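Local coordinates for Mll5499 protein (Mesorhizobium loti, PDB 3BDE) that is of unknown function but forms a homodimer of ferredoxin-like subunits of the stress-responsive alpha/beta barrel (Dabb) family, at residues Val26-His31 / Asp69-Phe74. Numbering follows the deposited sequence.
Sequences VFTLKH and DYHFGF
The F27 ring points one edge at the face of F74, the planes meeting at 69° in an edge-to-face pair, while the CB of F72 lies over one face of F27, 3.9 Å from its ring centroid. This aromatic cluster forms where two antiparallel strands of the ferredoxin-like sheet pair, 21-29 and 72-78, on the side covered by the helices; W101 adds another edge-to-face partner for F27, and A45 of helix 36-50 packs on F74. With its CG lodged between the backbone N and the carbonyl carbon (chi1 64°), F27 leans across the neighbouring strand, and its CZ comes 3.6 Å from F74 CE1. A leucine in place of F74 would probably deprive the F27 edge of the flat aromatic face it meets and leave that ring freer to shift. V26 forms an antiparallel non-hydrogen-bonded pair with G73, its side chain on the opposite face of the sheet from F27, where Y113 of the second subunit packs on it. Between the strands, F27 N donates to F72 O at 2.8 Å, and F27 O receives F72 N at 2.9 Å together with a weak bond from H71 N. H71 and F72 thus both face F27, a classic beta bulge. At the polar edge T28 OG1 takes a weak bond from H71 N and gives another to D69 O, whereas T28 CG2 lies over the imidazole face of H71. One water bridges this edge, accepting from L29 N at 2.8 Å and hydrogen-bonded to H71 ND1 at 2.9 Å.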
# COMPACT_ATOMS: atom_id res chain seq x y z
N VAL A 26 6.75 2.93 -0.57
CA VAL A 26 7.07 2.35 -1.88
C VAL A 26 8.30 3.12 -2.34
O VAL A 26 8.35 4.34 -2.19
CB VAL A 26 5.85 2.42 -2.87
CG1 VAL A 26 5.59 3.83 -3.37
CG2 VAL A 26 6.04 1.49 -4.05
N PHE A 27 9.30 2.43 -2.90
CA PHE A 27 10.55 3.10 -3.25
C PHE A 27 11.39 2.44 -4.31
O PHE A 27 11.17 1.28 -4.68
CB PHE A 27 11.42 3.25 -1.97
CG PHE A 27 11.86 1.93 -1.36
CD1 PHE A 27 11.06 1.27 -0.42
CD2 PHE A 27 13.10 1.37 -1.69
CE1 PHE A 27 11.50 0.05 0.14
CE2 PHE A 27 13.53 0.16 -1.13
CZ PHE A 27 12.73 -0.50 -0.22
N THR A 28 12.36 3.22 -4.78
CA THR A 28 13.35 2.81 -5.76
C THR A 28 14.70 3.23 -5.17
O THR A 28 14.82 4.33 -4.60
CB THR A 28 13.12 3.47 -7.12
OG1 THR A 28 11.92 2.93 -7.67
CG2 THR A 28 14.27 3.17 -8.07
N LEU A 29 15.67 2.35 -5.29
CA LEU A 29 17.02 2.63 -4.78
C LEU A 29 17.87 3.17 -5.93
O LEU A 29 17.54 2.98 -7.09
CB LEU A 29 17.63 1.35 -4.23
CG LEU A 29 16.88 0.67 -3.09
CD1 LEU A 29 17.51 -0.74 -2.84
CD2 LEU A 29 16.97 1.56 -1.89
N LYS A 30 18.98 3.83 -5.59
CA LYS A 30 19.97 4.32 -6.58
C LYS A 30 20.79 3.17 -7.18
O LYS A 30 21.39 3.32 -8.26
CB LYS A 30 20.93 5.33 -5.93
CG LYS A 30 20.22 6.57 -5.44
CD LYS A 30 21.12 7.50 -4.73
CE LYS A 30 20.36 8.73 -4.28
NZ LYS A 30 21.26 9.57 -3.44
N HIS A 31 20.79 2.03 -6.48
CA HIS A 31 21.57 0.86 -6.86
C HIS A 31 20.99 0.15 -8.05
O HIS A 31 19.77 0.19 -8.28
CB HIS A 31 21.64 -0.16 -5.72
CG HIS A 31 22.06 0.41 -4.41
ND1 HIS A 31 23.19 1.19 -4.26
CD2 HIS A 31 21.52 0.31 -3.17
CE1 HIS A 31 23.31 1.55 -3.00
NE2 HIS A 31 22.31 1.03 -2.32
N ASP A 69 6.49 3.94 -11.15
CA ASP A 69 7.93 3.63 -11.25
C ASP A 69 8.63 3.52 -9.87
O ASP A 69 9.51 4.30 -9.52
CB ASP A 69 8.64 4.65 -12.18
CG ASP A 69 10.10 4.31 -12.47
OD1 ASP A 69 10.47 3.11 -12.52
OD2 ASP A 69 10.90 5.25 -12.62
N TYR A 70 8.18 2.55 -9.09
CA TYR A 70 8.76 2.18 -7.79
C TYR A 70 8.98 0.69 -7.86
O TYR A 70 8.13 -0.01 -8.39
CB TYR A 70 7.84 2.54 -6.63
CG TYR A 70 7.66 4.04 -6.54
CD1 TYR A 70 8.66 4.85 -6.02
CD2 TYR A 70 6.50 4.64 -6.99
CE1 TYR A 70 8.51 6.25 -5.96
CE2 TYR A 70 6.32 6.04 -6.92
CZ TYR A 70 7.33 6.83 -6.40
OH TYR A 70 7.17 8.20 -6.36
N HIS A 71 10.12 0.22 -7.34
CA HIS A 71 10.49 -1.19 -7.41
C HIS A 71 10.13 -2.02 -6.20
O HIS A 71 9.89 -3.21 -6.33
CB HIS A 71 11.99 -1.35 -7.64
CG HIS A 71 12.49 -0.71 -8.89
ND1 HIS A 71 13.83 -0.44 -9.09
CD2 HIS A 71 11.85 -0.27 -10.00
CE1 HIS A 71 13.99 0.11 -10.28
NE2 HIS A 71 12.81 0.23 -10.85
N PHE A 72 10.09 -1.40 -5.02
CA PHE A 72 9.92 -2.13 -3.77
C PHE A 72 9.00 -1.44 -2.82
O PHE A 72 8.72 -0.27 -2.98
CB PHE A 72 11.29 -2.25 -3.06
CG PHE A 72 12.33 -2.95 -3.87
CD1 PHE A 72 12.25 -4.34 -4.06
CD2 PHE A 72 13.43 -2.27 -4.41
CE1 PHE A 72 13.19 -5.01 -4.80
CE2 PHE A 72 14.38 -2.94 -5.15
CZ PHE A 72 14.26 -4.31 -5.35
N GLY A 73 8.58 -2.17 -1.81
CA GLY A 73 7.82 -1.60 -0.72
C GLY A 73 8.16 -2.23 0.62
O GLY A 73 8.62 -3.38 0.69
N PHE A 74 7.98 -1.45 1.69
CA PHE A 74 8.00 -2.00 3.05
C PHE A 74 6.62 -1.70 3.62
O PHE A 74 6.07 -0.62 3.36
CB PHE A 74 9.04 -1.38 4.00
CG PHE A 74 10.47 -1.55 3.60
CD1 PHE A 74 10.94 -2.64 2.84
CD2 PHE A 74 11.41 -0.68 4.15
CE1 PHE A 74 12.32 -2.78 2.57
CE2 PHE A 74 12.77 -0.81 3.91
CZ PHE A 74 13.23 -1.86 3.12
O HOH W 1 15.39 -0.07 -6.69